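Local coordinates for alanine racemase, biosynthetic (Pseudomonas aeruginosa PAO1, PDB 6A2F), which belongs to the alanine racemase family of dimeric pyridoxal-phosphate enzymes, each subunit pairing a TIM-barrel domain with a mainly beta C-terminal domain, at residues A[158-163]-A[189-194]; A[98-103]-A[120-125]; A[17-22]-A[211-216]. All blocks are in the same frame, centred on the assembly; numbering follows the deposited sequence.

Contact 1. Residues A[158-163]-A[189-194]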
# COMPACT_ATOMS: atom_id res chain seq x y z
N SER A 158 -8.69 -16.80 21.17
CA SER A 158 -7.97 -15.62 21.64
C SER A 158 -6.69 -15.47 20.83
O SER A 158 -6.32 -16.37 20.07
CB SER A 158 -7.66 -15.73 23.13
OG SER A 158 -7.49 -14.44 23.70
N HIS A 159 -6.02 -14.34 20.99
CA HIS A 159 -4.89 -13.99 20.13
C HIS A 159 -3.79 -13.30 20.94
O HIS A 159 -4.07 -12.39 21.73
CB HIS A 159 -5.38 -13.08 18.99
CG HIS A 159 -4.36 -12.82 17.93
ND1 HIS A 159 -4.02 -13.76 16.97
CD2 HIS A 159 -3.62 -11.72 17.66
CE1 HIS A 159 -3.11 -13.25 16.16
NE2 HIS A 159 -2.85 -12.01 16.56
N PHE A 160 -2.54 -13.74 20.75
CA PHE A 160 -1.38 -13.21 21.47
C PHE A 160 -0.97 -11.83 20.98
O PHE A 160 -1.15 -11.51 19.81
CB PHE A 160 -0.17 -14.14 21.30
CG PHE A 160 -0.23 -15.40 22.10
CD1 PHE A 160 -0.25 -15.37 23.49
CD2 PHE A 160 -0.22 -16.64 21.46
CE1 PHE A 160 -0.28 -16.54 24.23
CE2 PHE A 160 -0.24 -17.82 22.20
CZ PHE A 160 -0.28 -17.77 23.58
N ALA A 161 -0.39 -11.03 21.87
CA ALA A 161 0.12 -9.70 21.50
C ALA A 161 1.64 -9.66 21.25
O ALA A 161 2.14 -8.78 20.55
CB ALA A 161 -0.26 -8.67 22.56
N CYS A 162 2.36 -10.62 21.83
CA CYS A 162 3.82 -10.57 21.84
C CYS A 162 4.47 -11.94 21.64
O CYS A 162 5.63 -12.14 22.01
CB CYS A 162 4.34 -9.96 23.14
SG CYS A 162 3.61 -8.39 23.64
N ALA A 163 3.73 -12.88 21.05
CA ALA A 163 4.28 -14.21 20.77
C ALA A 163 5.50 -14.16 19.84
O ALA A 163 6.23 -15.14 19.72
CB ALA A 163 3.20 -15.12 20.20
N ARG A 189 -10.92 -25.14 20.46
CA ARG A 189 -10.15 -24.08 21.08
C ARG A 189 -9.05 -23.66 20.12
O ARG A 189 -8.39 -24.51 19.53
CB ARG A 189 -9.53 -24.53 22.41
CG ARG A 189 -10.47 -25.31 23.32
CD ARG A 189 -9.70 -25.93 24.48
NE ARG A 189 -9.93 -27.37 24.56
CZ ARG A 189 -9.02 -28.30 24.26
NH1 ARG A 189 -7.80 -27.97 23.85
NH2 ARG A 189 -9.34 -29.59 24.37
N SER A 190 -8.88 -22.35 19.95
CA SER A 190 -7.87 -21.82 19.05
C SER A 190 -7.18 -20.62 19.67
O SER A 190 -7.84 -19.68 20.11
CB SER A 190 -8.48 -21.45 17.71
OG SER A 190 -7.49 -21.03 16.80
N LEU A 191 -5.84 -20.67 19.70
CA LEU A 191 -5.04 -19.63 20.35
C LEU A 191 -3.78 -19.23 19.55
O LEU A 191 -3.32 -18.10 19.64
CB LEU A 191 -4.66 -20.08 21.76
CG LEU A 191 -3.75 -19.24 22.68
CD1 LEU A 191 -4.28 -17.82 22.89
CD2 LEU A 191 -3.58 -19.95 24.01
N ALA A 192 -3.26 -20.17 18.76
CA ALA A 192 -1.93 -20.02 18.14
C ALA A 192 -1.91 -19.34 16.77
O ALA A 192 -2.46 -19.87 15.80
CB ALA A 192 -1.25 -21.38 18.06
N ASN A 193 -1.27 -18.18 16.70
CA ASN A 193 -0.85 -17.58 15.42
C ASN A 193 0.46 -18.24 14.94
O ASN A 193 0.93 -19.20 15.57
CB ASN A 193 -0.71 -16.05 15.53
CG ASN A 193 0.20 -15.60 16.66
OD1 ASN A 193 0.94 -16.39 17.26
ND2 ASN A 193 0.17 -14.30 16.96
N SER A 194 1.05 -17.74 13.85
CA SER A 194 2.28 -18.32 13.30
C SER A 194 3.38 -18.40 14.35
O SER A 194 3.99 -19.45 14.54
CB SER A 194 2.77 -17.52 12.09
OG SER A 194 1.86 -17.57 11.01
O HOH W 1 -0.12 -12.27 14.75
O HOH W 2 1.54 -12.32 18.86
O HOH W 3 -2.42 -15.66 18.70
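Water 3 is the best-held polar atom of this contact, gripped by three backbone groups: it accepts from Phe160 N at 2.8 Å, donates to Leu191 O at 2.8 Å and takes a weak bond from Asn193 N. The two segments have begun to part here. Their single direct hydrogen bond is Ser158 N to Ser190 O, 3.2 Å, nearly along the C=O axis, and beyond it this water bridges the gap between the two backbones. A second water joins Ala163 N, Asn193 ND2 and, weakly, Phe160 O. Asn193 therefore works at both ends of its amide. ND2 serves waters, while OD1 caps Ala196 N at the start of helix 194-199, with CG in the crowded position between N and C (chi1 54°). Its amide stands almost upright to the His159 imidazole, the planes 86° apart, with ND2 3.5 Å from CE1. On the apolar side, Leu191 crosses Phe160 at about a right angle and sets CD1 over one ring face, 4.2 Å from the centroid, a CH-pi contact; its CG lies 3.8 Å from Phe160 CE2. The His159 ring, with CG anti to the backbone N (chi1 -171°), is hydrogen-bonded by Arg209 NH2 at ND1 and by Tyr254 OH of the second subunit at NE2, close to bound D-lysine. A guanidinium can only donate, so ND1 probably carries no proton, and the adjacent positive charge would be expected to keep the imidazole neutral, with its proton on NE2.

Contact 2. Residues A[98-103]-A[120-125]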
# COMPACT_ATOMS: atom_id res chain seq x y z
N LEU A 98 -18.87 -18.15 12.74
CA LEU A 98 -18.98 -16.81 13.27
C LEU A 98 -18.10 -16.60 14.49
O LEU A 98 -17.80 -17.55 15.22
CB LEU A 98 -20.44 -16.48 13.60
CG LEU A 98 -21.48 -16.63 12.49
CD1 LEU A 98 -22.86 -16.28 13.02
CD2 LEU A 98 -21.13 -15.78 11.27
N VAL A 99 -17.68 -15.36 14.68
CA VAL A 99 -17.02 -14.92 15.89
C VAL A 99 -17.93 -13.91 16.61
O VAL A 99 -18.55 -13.06 15.97
CB VAL A 99 -15.62 -14.31 15.61
CG1 VAL A 99 -15.20 -13.34 16.70
CG2 VAL A 99 -14.58 -15.40 15.45
N ILE A 100 -18.03 -14.05 17.93
CA ILE A 100 -18.65 -13.04 18.79
C ILE A 100 -17.62 -12.48 19.78
O ILE A 100 -17.05 -13.22 20.58
CB ILE A 100 -19.91 -13.57 19.51
CG1 ILE A 100 -20.98 -13.97 18.50
CG2 ILE A 100 -20.45 -12.53 20.48
CD1 ILE A 100 -22.13 -14.76 19.08
N GLN A 101 -17.38 -11.17 19.70
CA GLN A 101 -16.33 -10.46 20.45
C GLN A 101 -16.87 -9.49 21.47
O GLN A 101 -16.18 -9.15 22.43
CB GLN A 101 -15.48 -9.61 19.52
CG GLN A 101 -14.81 -10.35 18.39
CD GLN A 101 -14.44 -9.44 17.24
OE1 GLN A 101 -15.01 -8.37 17.07
NE2 GLN A 101 -13.48 -9.88 16.45
N GLY A 102 -18.09 -8.99 21.24
CA GLY A 102 -18.65 -7.91 22.05
C GLY A 102 -20.13 -8.08 22.27
O GLY A 102 -20.78 -8.89 21.61
N ALA A 103 -20.66 -7.31 23.23
CA ALA A 103 -22.07 -7.38 23.59
C ALA A 103 -22.96 -7.00 22.40
O ALA A 103 -23.93 -7.70 22.09
CB ALA A 103 -22.35 -6.49 24.80
N VAL A 120 -19.93 -21.14 16.26
CA VAL A 120 -19.71 -19.86 16.92
C VAL A 120 -18.43 -19.94 17.75
O VAL A 120 -18.26 -20.84 18.57
CB VAL A 120 -20.91 -19.49 17.83
CG1 VAL A 120 -20.62 -18.23 18.62
CG2 VAL A 120 -22.18 -19.31 17.00
N TRP A 121 -17.52 -19.00 17.49
CA TRP A 121 -16.28 -18.87 18.26
C TRP A 121 -16.38 -17.62 19.12
O TRP A 121 -16.48 -16.50 18.61
CB TRP A 121 -15.08 -18.74 17.32
CG TRP A 121 -14.84 -19.95 16.44
CD1 TRP A 121 -15.58 -20.34 15.36
CD2 TRP A 121 -13.77 -20.90 16.56
NE1 TRP A 121 -15.05 -21.48 14.81
CE2 TRP A 121 -13.94 -21.85 15.52
CE3 TRP A 121 -12.70 -21.05 17.45
CZ2 TRP A 121 -13.07 -22.93 15.35
CZ3 TRP A 121 -11.83 -22.14 17.28
CH2 TRP A 121 -12.02 -23.06 16.23
N LEU A 122 -16.38 -17.81 20.44
CA LEU A 122 -16.40 -16.71 21.38
C LEU A 122 -14.98 -16.22 21.57
O LEU A 122 -14.08 -17.00 21.85
CB LEU A 122 -16.98 -17.15 22.73
CG LEU A 122 -18.48 -17.43 22.85
CD1 LEU A 122 -18.81 -18.03 24.21
CD2 LEU A 122 -19.28 -16.15 22.64
N LYS A 123 -14.79 -14.91 21.42
CA LYS A 123 -13.46 -14.34 21.51
C LYS A 123 -13.15 -13.78 22.89
O LYS A 123 -13.83 -12.88 23.37
CB LYS A 123 -13.23 -13.26 20.44
CG LYS A 123 -11.79 -12.76 20.39
CD LYS A 123 -11.53 -11.83 19.22
CE LYS A 123 -11.57 -12.58 17.90
NZ LYS A 123 -11.31 -11.65 16.77
N LEU A 124 -12.12 -14.35 23.50
CA LEU A 124 -11.58 -13.84 24.74
C LEU A 124 -10.55 -12.76 24.46
O LEU A 124 -9.64 -12.95 23.63
CB LEU A 124 -10.93 -14.98 25.53
CG LEU A 124 -10.09 -14.62 26.76
CD1 LEU A 124 -10.97 -14.14 27.91
CD2 LEU A 124 -9.25 -15.81 27.18
N ASP A 125 -10.61 -11.68 25.21
CA ASP A 125 -9.59 -10.66 25.13
C ASP A 125 -8.69 -11.07 26.29
O ASP A 125 -9.06 -10.93 27.45
CB ASP A 125 -10.17 -9.27 25.37
CG ASP A 125 -9.10 -8.21 25.51
OD1 ASP A 125 -7.93 -8.49 25.21
OD2 ASP A 125 -9.44 -7.09 25.92
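The indole of Trp121 is the flat group of this strand pair, and Leu98 O meets it edge-on, in the ring plane and 3.6 Å from CD1. Farther round, NE1 is bonded to Asp97 OD2, and the side chains of Arg75, Leu77, Asn155 and Gln188 pack against the Trp121 side chain. Leu98 O also accepts the main-chain bond from Trp121 N, at 2.7 Å and in the carbonyl plane, so one carbonyl fixes the backbone of Trp121 and lines its ring. The ladder continues with Ile100 N to Trp121 O, 3.0 Å, and Lys123 N to Ile100 O, 2.9 Å; the latter is nearly straight at 171°, although its donor lies above the carbonyl plane. Such links, each residue of 98-100 in register with one of 120-122, define parallel pairing, here with a 28° angle between strands. On one face Ile100 CD1 touches Val120 CG1 at 3.8 Å, and Ile100 and Leu122 both reach Leu145 of helix 135-145. On the other, Val99 CG2 lies 3.9 Å from Trp121 CB, while Val99 CG1 meets Lys123 CE at 3.9 Å. The Lys123 chain leaves with CG anti to the backbone N, bends at chi3 (-70°) and runs alongside Gln101, whose CG is 3.7 Å from Lys123 CD. Its ammonium is held by Leu79 O and by a malonate ion, probably from the crystallisation liquor. Strand 98-100, helix 103-112 and strand 118-123 form a beta-alpha-beta crossover, the repeating unit of a TIM barrel, with the face of Ile100 and Leu122 turned to the outer helices and that of Val99 and Trp121 to the interior.

Contact 3. Residues A[17-22]-A[211-216]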
# COMPACT_ATOMS: atom_id res chain seq x y z
N TYR A 17 2.57 -24.50 4.70
CA TYR A 17 1.35 -24.96 5.37
C TYR A 17 1.52 -26.34 6.01
O TYR A 17 1.09 -26.55 7.15
CB TYR A 17 0.15 -24.96 4.42
CG TYR A 17 -1.12 -25.39 5.11
CD1 TYR A 17 -1.80 -24.52 5.96
CD2 TYR A 17 -1.63 -26.67 4.93
CE1 TYR A 17 -2.95 -24.91 6.62
CE2 TYR A 17 -2.79 -27.07 5.58
CZ TYR A 17 -3.44 -26.19 6.43
OH TYR A 17 -4.60 -26.57 7.08
N ALA A 18 2.14 -27.27 5.29
CA ALA A 18 2.40 -28.61 5.79
C ALA A 18 3.36 -28.57 6.98
O ALA A 18 3.26 -29.37 7.90
CB ALA A 18 2.95 -29.50 4.69
N LEU A 19 4.30 -27.62 6.93
CA LEU A 19 5.24 -27.39 8.02
C LEU A 19 4.50 -26.91 9.27
O LEU A 19 4.84 -27.30 10.39
CB LEU A 19 6.30 -26.37 7.59
CG LEU A 19 7.55 -26.20 8.46
CD1 LEU A 19 8.73 -25.80 7.59
CD2 LEU A 19 7.34 -25.18 9.57
N ALA A 20 3.49 -26.06 9.08
CA ALA A 20 2.67 -25.57 10.18
C ALA A 20 1.86 -26.71 10.79
O ALA A 20 1.75 -26.82 12.01
CB ALA A 20 1.75 -24.45 9.72
N LYS A 21 1.31 -27.57 9.94
CA LYS A 21 0.54 -28.72 10.39
C LYS A 21 1.40 -29.73 11.18
O LYS A 21 0.93 -30.32 12.15
CB LYS A 21 -0.18 -29.40 9.23
CG LYS A 21 -1.53 -28.77 8.92
CD LYS A 21 -2.31 -29.56 7.87
CE LYS A 21 -2.76 -30.94 8.36
NZ LYS A 21 -3.58 -30.88 9.60
N ARG A 22 2.66 -29.87 10.77
CA ARG A 22 3.61 -30.79 11.40
C ARG A 22 3.99 -30.37 12.83
O ARG A 22 4.42 -31.21 13.63
CB ARG A 22 4.85 -30.96 10.50
CG ARG A 22 5.91 -31.94 11.00
CD ARG A 22 5.48 -33.40 10.90
NE ARG A 22 6.63 -34.28 11.12
CZ ARG A 22 6.63 -35.60 10.97
NH1 ARG A 22 5.53 -36.24 10.59
NH2 ARG A 22 7.74 -36.30 11.20
N GLY A 211 -0.78 -17.60 9.58
CA GLY A 211 -0.88 -16.63 8.50
C GLY A 211 0.47 -16.40 7.84
O GLY A 211 0.84 -17.09 6.89
N ILE A 212 1.22 -15.44 8.38
CA ILE A 212 2.48 -14.97 7.79
C ILE A 212 3.47 -16.10 7.44
O ILE A 212 4.13 -16.04 6.40
CB ILE A 212 3.14 -13.86 8.65
CG1 ILE A 212 4.27 -13.15 7.89
CG2 ILE A 212 3.62 -14.41 9.99
CD1 ILE A 212 3.81 -12.21 6.79
N MET A 213 3.55 -17.12 8.30
CA MET A 213 4.49 -18.23 8.08
C MET A 213 4.19 -19.00 6.80
O MET A 213 5.09 -19.59 6.19
CB MET A 213 4.56 -19.16 9.29
CG MET A 213 3.39 -20.13 9.44
SD MET A 213 3.57 -21.23 10.85
CE MET A 213 4.84 -22.35 10.27
N LEU A 214 2.92 -19.00 6.39
CA LEU A 214 2.49 -19.64 5.16
C LEU A 214 3.17 -19.05 3.94
O LEU A 214 3.35 -19.73 2.93
CB LEU A 214 0.97 -19.52 5.01
CG LEU A 214 0.05 -20.69 5.42
CD1 LEU A 214 0.55 -21.46 6.63
CD2 LEU A 214 -1.37 -20.18 5.64
N TYR A 215 3.58 -17.79 4.05
CA TYR A 215 4.10 -17.05 2.90
C TYR A 215 5.63 -16.92 2.93
O TYR A 215 6.23 -16.23 2.10
CB TYR A 215 3.39 -15.70 2.77
CG TYR A 215 1.87 -15.83 2.84
CD1 TYR A 215 1.12 -16.20 1.72
CD2 TYR A 215 1.20 -15.62 4.05
CE1 TYR A 215 -0.25 -16.35 1.80
CE2 TYR A 215 -0.18 -15.76 4.13
CZ TYR A 215 -0.90 -16.12 3.00
OH TYR A 215 -2.28 -16.25 3.09
N GLY A 216 6.26 -17.61 3.87
CA GLY A 216 7.71 -17.67 3.96
C GLY A 216 8.33 -16.41 4.54
O GLY A 216 9.47 -16.06 4.22
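Packing is tight at two places, Met213 on Ala20 and Leu214 on Tyr17. The thioether starts from a crowded position, CG between the backbone N and the carbonyl carbon (chi1 77°); this and an extended chi2 lay SD 3.9 Å from Ala20 CB, and the bend at chi3 (-74°) swings CE to 3.8 Å from the same Ala20 CB. Beside it Leu214 runs along Tyr17, the two side chains pointing the same way. A single methyl, Leu214 CD1, touches both Tyr17 CA at 3.8 Å and the ring edge at Tyr17 CD1, 3.9 Å away. No hydrogen bond crosses between 17-22 and 211-216, so the fit is one of apolar shape. The setting is that of a TIM-barrel phosphate site: the short 3-10 turn 212-215 follows strand 207-208, and the backbone N atoms of Gly211 and Ile212 bond the phosphate of the pyridoxal-phosphate lysine at position 34, while Met213 and Leu214 lean the other way, onto the helix. The polar tip of Tyr17 is fixed deeper in, its OH bonded to Ala29 O and Asp54 N. Leu19 forms the partly exposed margin, burying little and touching by CD2 alone, 3.8 Å from Met213 CE; it also meets Leu198. The helix turns Ala18, exposed, away from the turn, and exposed Arg22 takes no part. Lys21, partly exposed, touches Ala29 and forms a salt bridge with Asp54.

In the fold
Contact 2 comes first along the chain, contact 1 follows, and contact 3 brackets both, bringing residues 17-22 back against 211-216 at the far end of the barrel sequence. Contacts 1 and 2, centres about 14 Å apart, both reach the parallel sheet 98-100, 118-123, 151-157, 189-190; Ser158 OG hydrogen-bonds to Leu124 O, 2.6 Å, and Ser190 packs on Trp121. Contact 3 is about 15 Å from contact 1 and about 25 Å from contact 2, centre to centre. Ser194 OG ties contact 1 to Gly211 N and to the cofactor phosphate. Within one TIM-barrel domain, contact 1 thus links the sheet of contact 2 to the phosphate-binding turn of contact 3, which do not touch directly.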